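Local coordinates for protein possible glutathione S-transferase (Rhodopseudomonas palustris, PDB 3M8N) that is a glutathione S-transferase family member that probably transfers glutathione to electrophilic substrates, and assembles as a dimer of two-domain subunits, at residues 14-19 with 164-169; 52-57 with 65-70; 72-77 with 158-163. All coordinates share one frame; numbering follows the deposited sequence.

Contact 1 (14-19 with 164-169); sequences NSYKVR and ALYGYT
The ammonium of Lys17 lies beside the carbonyl oxygen of Ala164 and has two main partners: its NZ donates to Asn14 OD1, one helical turn back, at 3.2 Å, and forms a salt bridge with Glu100 of helix 87-117. A weak bond to Asn70 OD1 adds to these. The distance from NZ to Ala164 O, 3.7 Å, is that of a packing contact. This is the interface between the domains of the GST fold: helix 13-24 of the thioredoxin-like N-terminal domain packs against helix 160-169 of the all-helical C-terminal domain. The short segments run roughly antiparallel, at 136° between their N-to-C directions, and their axes approach to 8.5 Å. At the point of closest backbone approach, Lys17 CA and Gly167 CA are 5.4 Å apart. Gly167 has no side chain, and Lys17 CG takes up that side of the helix, 3.9 Å from Gly167 CA. From there the lysine chain bends at chi2, chi3 and chi4 and passes alongside the Ala164 carbonyl to its charged end.

On one flank two tyrosines meet rim to rim. Tyr16 has CG anti to its backbone N (chi1 165°), which carries the ring toward helix 160-169 to set its CE2 3.9 Å from Tyr166 CE2; its hydroxyl OH is 3.6 Å from that same Tyr166 CE2. The two hydroxyls have separate partners, Tyr16 OH bonding to Ile199 O and Tyr166 OH to Glu193, while His170 stacks on the Tyr166 ring.

On the other flank Tyr168 reaches Asn14, whose amide plane stands nearly perpendicular to the phenol ring. Asn14 ND2 is hydrogen-bonded to Glu105 and is poorly angled for the phenol. Asn14 N instead donates to Tyr168 OH at 3.3 Å, a weak bond bent to 123°.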
# COMPACT_ATOMS: atom_id res chain seq x y z
N ASN A 14 -5.41 5.25 10.32
CA ASN A 14 -4.95 5.86 9.09
C ASN A 14 -4.84 7.34 9.11
O ASN A 14 -3.89 7.87 8.53
CB ASN A 14 -5.82 5.44 7.91
CG ASN A 14 -5.58 4.04 7.49
OD1 ASN A 14 -4.48 3.57 7.54
ND2 ASN A 14 -6.62 3.33 7.12
N SER A 15 -5.80 7.99 9.78
CA SER A 15 -5.83 9.40 9.87
C SER A 15 -4.72 9.84 10.79
O SER A 15 -4.08 10.86 10.52
CB SER A 15 -7.13 9.91 10.46
OG SER A 15 -8.19 10.01 9.54
N TYR A 16 -4.52 9.12 11.88
CA TYR A 16 -3.48 9.47 12.80
C TYR A 16 -2.09 9.41 12.18
O TYR A 16 -1.26 10.22 12.50
CB TYR A 16 -3.53 8.60 14.04
CG TYR A 16 -2.26 8.65 14.92
CD1 TYR A 16 -1.84 9.82 15.51
CD2 TYR A 16 -1.52 7.49 15.18
CE1 TYR A 16 -0.68 9.85 16.32
CE2 TYR A 16 -0.36 7.52 15.98
CZ TYR A 16 0.04 8.71 16.55
OH TYR A 16 1.12 8.75 17.36
N LYS A 17 -1.81 8.45 11.30
CA LYS A 17 -0.56 8.45 10.51
C LYS A 17 -0.24 9.81 9.87
O LYS A 17 0.87 10.31 9.96
CB LYS A 17 -0.58 7.38 9.42
CG LYS A 17 -0.40 6.02 9.91
CD LYS A 17 -1.34 5.07 9.20
CE LYS A 17 -0.86 4.80 7.92
NZ LYS A 17 -1.29 3.39 7.68
N VAL A 18 -1.23 10.40 9.21
CA VAL A 18 -1.05 11.61 8.50
C VAL A 18 -0.89 12.77 9.47
O VAL A 18 -0.05 13.61 9.27
CB VAL A 18 -2.21 11.90 7.61
CG1 VAL A 18 -1.93 13.15 6.97
CG2 VAL A 18 -2.41 10.77 6.55
N ARG A 19 -1.69 12.82 10.51
CA ARG A 19 -1.44 13.81 11.58
C ARG A 19 -0.05 13.73 12.21
O ARG A 19 0.53 14.72 12.53
CB ARG A 19 -2.44 13.63 12.67
CG ARG A 19 -3.87 14.17 12.44
CD ARG A 19 -4.57 14.07 13.83
NE ARG A 19 -5.60 13.12 13.64
CZ ARG A 19 -5.85 11.99 14.25
NH1 ARG A 19 -5.23 11.57 15.31
NH2 ARG A 19 -6.84 11.31 13.72
N ALA A 164 4.16 5.07 8.98
CA ALA A 164 3.07 4.25 8.50
C ALA A 164 2.85 2.99 9.34
O ALA A 164 1.75 2.70 9.76
CB ALA A 164 3.28 3.89 7.06
N LEU A 165 3.92 2.28 9.64
CA LEU A 165 3.87 1.09 10.48
C LEU A 165 3.49 1.41 11.92
O LEU A 165 2.75 0.67 12.56
CB LEU A 165 5.21 0.36 10.43
CG LEU A 165 5.46 -0.28 9.07
CD1 LEU A 165 6.89 -0.65 8.83
CD2 LEU A 165 4.58 -1.46 8.94
N TYR A 166 3.91 2.57 12.39
CA TYR A 166 3.55 2.94 13.71
C TYR A 166 2.06 3.05 13.96
O TYR A 166 1.63 2.77 15.03
CB TYR A 166 4.31 4.22 14.15
CG TYR A 166 4.12 4.52 15.61
CD1 TYR A 166 4.97 4.00 16.58
CD2 TYR A 166 3.03 5.28 16.01
CE1 TYR A 166 4.74 4.29 17.97
CE2 TYR A 166 2.79 5.56 17.33
CZ TYR A 166 3.64 5.05 18.30
OH TYR A 166 3.29 5.37 19.58
N GLY A 167 1.30 3.52 12.99
CA GLY A 167 -0.14 3.73 13.10
C GLY A 167 -0.97 2.66 13.78
O GLY A 167 -1.67 2.95 14.76
N TYR A 168 -0.94 1.44 13.25
CA TYR A 168 -1.59 0.31 13.87
C TYR A 168 -0.67 -0.42 14.84
O TYR A 168 -1.12 -0.82 15.87
CB TYR A 168 -2.22 -0.64 12.82
CG TYR A 168 -3.33 0.03 12.11
CD1 TYR A 168 -4.41 0.52 12.81
CD2 TYR A 168 -3.26 0.25 10.76
CE1 TYR A 168 -5.44 1.20 12.18
CE2 TYR A 168 -4.31 0.95 10.09
CZ TYR A 168 -5.40 1.41 10.81
OH TYR A 168 -6.43 2.10 10.20
N THR A 169 0.61 -0.58 14.53
CA THR A 169 1.50 -1.29 15.44
C THR A 169 1.34 -0.77 16.87
O THR A 169 1.36 -1.55 17.83
CB THR A 169 2.97 -1.27 15.02
OG1 THR A 169 3.10 -1.73 13.66
CG2 THR A 169 3.79 -2.22 15.88

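Contact 2 (52-57 with 65-70); sequences SGQVPL and YLAESN
Gln54 and Glu68 approach obliquely, with amide and carboxylate planes 65° apart. Gln54 NE2 donates to Glu68 OE2 at 3.2 Å with an N-H...O angle of 151°. The acceptor lies almost in the amide plane, whereas OE2 is met from above the carboxylate plane, 39° out of it. The Gln54 chain, bent at chi2, also passes its amide near Ala67 CB.

Leu57 lies across the opposing strand. Its CG sits 3.6 Å from Tyr65 CB, and its CD1 branch reaches Ala67 CB at 3.7 Å, while CD2 approaches the Tyr65 ring obliquely. Pro56, preceded by a cis peptide bond, lays its CG against Ser69 CB at 3.9 Å. Its carbonyl turns to a water, which donates to Pro56 O at 2.8 Å and accepts from Glu68 N at 2.8 Å.

The cis-proline turn facing the Glu-Ser start of a helix is the thioredoxin-fold element that contributes to the glutathione site in relatives. Glu68 OE2 is also hydrogen-bonded to NE2 of His102 of the second subunit; one carboxylate oxygen thus takes two N-H donors, one from its own chain and one from the dimer partner, which would favour the ionised carboxylate.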
# COMPACT_ATOMS: atom_id res chain seq x y z
N SER A 52 -15.39 7.47 -2.92
CA SER A 52 -15.28 6.24 -2.07
C SER A 52 -15.43 6.40 -0.57
O SER A 52 -15.21 5.44 0.14
CB SER A 52 -13.92 5.58 -2.22
OG SER A 52 -13.47 5.70 -3.52
N GLY A 53 -15.76 7.58 -0.09
CA GLY A 53 -15.96 7.79 1.32
C GLY A 53 -14.71 7.73 2.19
O GLY A 53 -14.79 7.54 3.39
N GLN A 54 -13.54 7.92 1.58
CA GLN A 54 -12.28 7.72 2.28
C GLN A 54 -11.87 8.91 3.19
O GLN A 54 -11.85 10.04 2.77
CB GLN A 54 -11.20 7.44 1.25
CG GLN A 54 -11.45 6.26 0.37
CD GLN A 54 -10.20 5.42 0.14
OE1 GLN A 54 -9.75 4.67 1.04
NE2 GLN A 54 -9.64 5.51 -1.08
N VAL A 55 -11.56 8.60 4.43
CA VAL A 55 -10.91 9.50 5.39
C VAL A 55 -9.60 8.77 5.83
O VAL A 55 -9.66 7.61 6.15
CB VAL A 55 -11.90 9.71 6.58
CG1 VAL A 55 -11.38 10.62 7.59
CG2 VAL A 55 -13.19 10.27 6.05
N PRO A 56 -8.41 9.44 5.86
CA PRO A 56 -8.14 10.85 5.65
C PRO A 56 -8.17 11.26 4.17
O PRO A 56 -8.04 10.41 3.29
CB PRO A 56 -6.75 11.02 6.27
CG PRO A 56 -6.05 9.72 5.97
CD PRO A 56 -7.15 8.69 6.05
N LEU A 57 -8.38 12.55 3.94
CA LEU A 57 -8.30 13.14 2.63
C LEU A 57 -7.54 14.42 2.77
O LEU A 57 -7.81 15.21 3.66
CB LEU A 57 -9.70 13.46 2.14
CG LEU A 57 -10.00 13.52 0.65
CD1 LEU A 57 -9.72 12.21 -0.03
CD2 LEU A 57 -11.46 13.83 0.53
N TYR A 65 -8.24 16.48 -4.13
CA TYR A 65 -8.08 15.64 -2.94
C TYR A 65 -7.21 14.41 -3.12
O TYR A 65 -7.39 13.63 -4.03
CB TYR A 65 -9.45 15.23 -2.48
CG TYR A 65 -10.33 16.41 -2.30
CD1 TYR A 65 -10.34 17.12 -1.09
CD2 TYR A 65 -11.13 16.86 -3.33
CE1 TYR A 65 -11.14 18.21 -0.93
CE2 TYR A 65 -11.95 17.97 -3.17
CZ TYR A 65 -11.94 18.64 -1.97
OH TYR A 65 -12.73 19.74 -1.81
N LEU A 66 -6.26 14.21 -2.25
CA LEU A 66 -5.52 13.01 -2.29
C LEU A 66 -5.99 12.10 -1.18
O LEU A 66 -6.21 12.53 -0.07
CB LEU A 66 -4.03 13.35 -2.21
CG LEU A 66 -3.02 12.25 -2.08
CD1 LEU A 66 -2.87 11.55 -3.39
CD2 LEU A 66 -1.80 12.89 -1.65
N ALA A 67 -6.26 10.85 -1.52
CA ALA A 67 -6.74 9.87 -0.58
C ALA A 67 -5.67 8.86 -0.32
O ALA A 67 -4.65 8.87 -0.97
CB ALA A 67 -7.92 9.18 -1.13
N GLU A 68 -5.92 7.98 0.62
CA GLU A 68 -4.96 6.92 1.01
C GLU A 68 -3.85 7.47 1.90
O GLU A 68 -2.93 8.11 1.42
CB GLU A 68 -4.34 6.12 -0.16
CG GLU A 68 -5.33 5.29 -1.01
CD GLU A 68 -5.93 4.08 -0.30
OE1 GLU A 68 -5.29 3.53 0.65
OE2 GLU A 68 -7.06 3.70 -0.68
N SER A 69 -3.92 7.15 3.18
CA SER A 69 -2.99 7.63 4.14
C SER A 69 -1.58 7.42 3.73
O SER A 69 -0.81 8.26 3.99
CB SER A 69 -3.24 7.07 5.53
OG SER A 69 -3.03 5.71 5.54
N ASN A 70 -1.25 6.36 3.03
CA ASN A 70 0.16 6.10 2.72
C ASN A 70 0.65 6.87 1.52
O ASN A 70 1.84 7.17 1.44
CB ASN A 70 0.45 4.61 2.52
CG ASN A 70 0.47 3.82 3.82
OD1 ASN A 70 0.13 4.27 4.88
ND2 ASN A 70 0.86 2.64 3.70
O HOH W 1 -8.03 7.74 2.39

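Contact 3 (72-77 with 158-163); sequences ILWYLA and LTIADI
The start of helix 160-169, closed by the N-terminal capping box characteristic of GST C-terminal domains, places Ile160 against helix 69-77 of the thioredoxin-like domain. The box consists of Thr159 and Asp162: Thr159 N donates to Asp162 OD2 at 3.1 Å, close to straight at 162° and on the anti lone pair of that oxygen. Thr159 OG1 in turn accepts a weak bond from Ala161 N, the capping bond. The other carboxylate oxygen, Asp162 OD1, takes hydrogen bonds from Trp188 NE1 and Phe153 N, so both oxygens of this buried acid are engaged.

Across the interface there is no hydrogen bond; the contact is made by hydrocarbon, and Ile160 supplies most of the surface given by 158-163. Its CG1 lies between the backbone N and the carbonyl carbon (chi1 44°), a placement that splits the two branches over neighbouring parts of the facing helix. The CG2 methyl meets Ala77 CB at 3.7 Å and Leu73 CB at 3.9 Å, fitting between residues one turn apart on that helix. The longer branch reaches the backbone, with Ile160 CD1 3.5 Å from Trp74 CA and 4.0 Å from Trp74 CB. The indole itself leads away from this contact. Ile163, one turn further on, extends the apolar patch: its CG2 touches Leu73 CD1 at 4.2 Å, the two side chains slanting past each other.

Several elements enclose this patch. Met97 of helix 87-117 packs on Leu73 and Ile160, and Ala21 and Leu24 of helix 13-24 touch Leu73 and Ile163 respectively. On its other sides helix 69-77 rests Ile72, Tyr75 and Leu76 on Leu58 of strand 57-59, and turns Trp74 to Trp74 of the second subunit, edge-to-face.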
# COMPACT_ATOMS: atom_id res chain seq x y z
N ILE A 72 -0.74 9.95 0.93
CA ILE A 72 -0.66 11.23 1.61
C ILE A 72 0.71 11.36 2.26
O ILE A 72 1.37 12.35 2.07
CB ILE A 72 -1.86 11.47 2.59
CG1 ILE A 72 -3.18 11.51 1.84
CG2 ILE A 72 -1.68 12.70 3.46
CD1 ILE A 72 -4.52 11.20 2.71
N LEU A 73 1.19 10.34 2.94
CA LEU A 73 2.45 10.41 3.64
C LEU A 73 3.54 10.67 2.66
O LEU A 73 4.33 11.52 2.92
CB LEU A 73 2.77 9.12 4.46
CG LEU A 73 1.96 8.80 5.76
CD1 LEU A 73 2.46 7.55 6.47
CD2 LEU A 73 1.98 9.91 6.67
N TRP A 74 3.58 9.92 1.56
CA TRP A 74 4.59 10.12 0.55
C TRP A 74 4.61 11.56 -0.01
O TRP A 74 5.67 12.14 -0.15
CB TRP A 74 4.41 9.10 -0.58
CG TRP A 74 5.47 9.24 -1.62
CD1 TRP A 74 6.65 8.56 -1.69
CD2 TRP A 74 5.46 10.13 -2.75
NE1 TRP A 74 7.36 8.95 -2.77
CE2 TRP A 74 6.66 9.91 -3.46
CE3 TRP A 74 4.51 11.06 -3.26
CZ2 TRP A 74 6.99 10.65 -4.67
CZ3 TRP A 74 4.83 11.80 -4.46
CH2 TRP A 74 6.07 11.58 -5.14
N TYR A 75 3.43 12.07 -0.31
CA TYR A 75 3.26 13.37 -0.83
C TYR A 75 3.84 14.43 0.11
O TYR A 75 4.47 15.38 -0.31
CB TYR A 75 1.78 13.66 -1.09
CG TYR A 75 1.57 15.06 -1.67
CD1 TYR A 75 1.97 15.38 -2.99
CD2 TYR A 75 1.06 16.08 -0.91
CE1 TYR A 75 1.79 16.65 -3.53
CE2 TYR A 75 0.93 17.36 -1.45
CZ TYR A 75 1.26 17.62 -2.76
OH TYR A 75 1.13 18.85 -3.29
N LEU A 76 3.58 14.29 1.38
CA LEU A 76 3.97 15.28 2.35
C LEU A 76 5.49 15.24 2.57
O LEU A 76 6.07 16.25 2.92
CB LEU A 76 3.21 15.08 3.66
CG LEU A 76 1.73 15.28 3.70
CD1 LEU A 76 1.22 14.66 5.02
CD2 LEU A 76 1.41 16.77 3.62
N ALA A 77 6.12 14.11 2.32
CA ALA A 77 7.48 13.88 2.68
C ALA A 77 8.50 14.12 1.64
O ALA A 77 9.64 14.10 1.95
CB ALA A 77 7.66 12.47 3.19
N LEU A 158 14.72 7.52 10.46
CA LEU A 158 13.28 7.72 10.50
C LEU A 158 12.76 8.22 9.11
O LEU A 158 13.27 9.22 8.57
CB LEU A 158 12.88 8.70 11.58
CG LEU A 158 11.39 8.86 11.80
CD1 LEU A 158 10.91 7.74 12.56
CD2 LEU A 158 11.10 10.03 12.61
N THR A 159 11.79 7.49 8.55
CA THR A 159 11.20 7.80 7.27
C THR A 159 9.69 7.64 7.48
O THR A 159 9.23 7.30 8.59
CB THR A 159 11.72 6.95 6.10
OG1 THR A 159 11.21 5.65 6.15
CG2 THR A 159 13.18 6.84 6.09
N ILE A 160 8.92 7.91 6.43
CA ILE A 160 7.47 7.70 6.45
C ILE A 160 7.06 6.24 6.59
O ILE A 160 5.97 5.96 7.02
CB ILE A 160 6.71 8.37 5.21
CG1 ILE A 160 7.46 8.09 3.93
CG2 ILE A 160 6.48 9.80 5.43
CD1 ILE A 160 6.58 8.21 2.69
N ALA A 161 7.92 5.31 6.23
CA ALA A 161 7.68 3.89 6.48
C ALA A 161 7.48 3.57 7.94
O ALA A 161 6.64 2.76 8.23
CB ALA A 161 8.78 3.03 5.97
N ASP A 162 8.27 4.20 8.85
CA ASP A 162 8.16 4.02 10.32
C ASP A 162 6.86 4.58 10.82
O ASP A 162 6.16 3.94 11.59
CB ASP A 162 9.32 4.71 11.02
CG ASP A 162 10.63 4.15 10.64
OD1 ASP A 162 10.96 3.03 11.04
OD2 ASP A 162 11.37 4.79 9.92
N ILE A 163 6.53 5.77 10.35
CA ILE A 163 5.28 6.43 10.67
C ILE A 163 4.11 5.61 10.20
O ILE A 163 3.13 5.51 10.90
CB ILE A 163 5.21 7.86 10.05
CG1 ILE A 163 6.36 8.71 10.58
CG2 ILE A 163 3.87 8.53 10.25
CD1 ILE A 163 6.56 9.87 9.77

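In the fold
Contacts 1 and 3 both bring the thioredoxin-like domain against helix 160-169, the former through helix 13-24 and the latter through helix 69-77; their centres are about 10 Å apart, and Lys17 O lies 3.5 Å from both Ile163 CG2 and Leu73 CD2. Contact 2 stays within the N-terminal domain, its centre about 13 Å from that of contact 1 and about 15 Å from that of contact 3. It shares helix 69-77 with contact 3 and meets contact 1 where Asn14 OD1 approaches Ser69 OG (3.3 Å). Contact 2 probably forms part of the glutathione site, as in relatives. Contacts 2 and 3 both touch the second subunit.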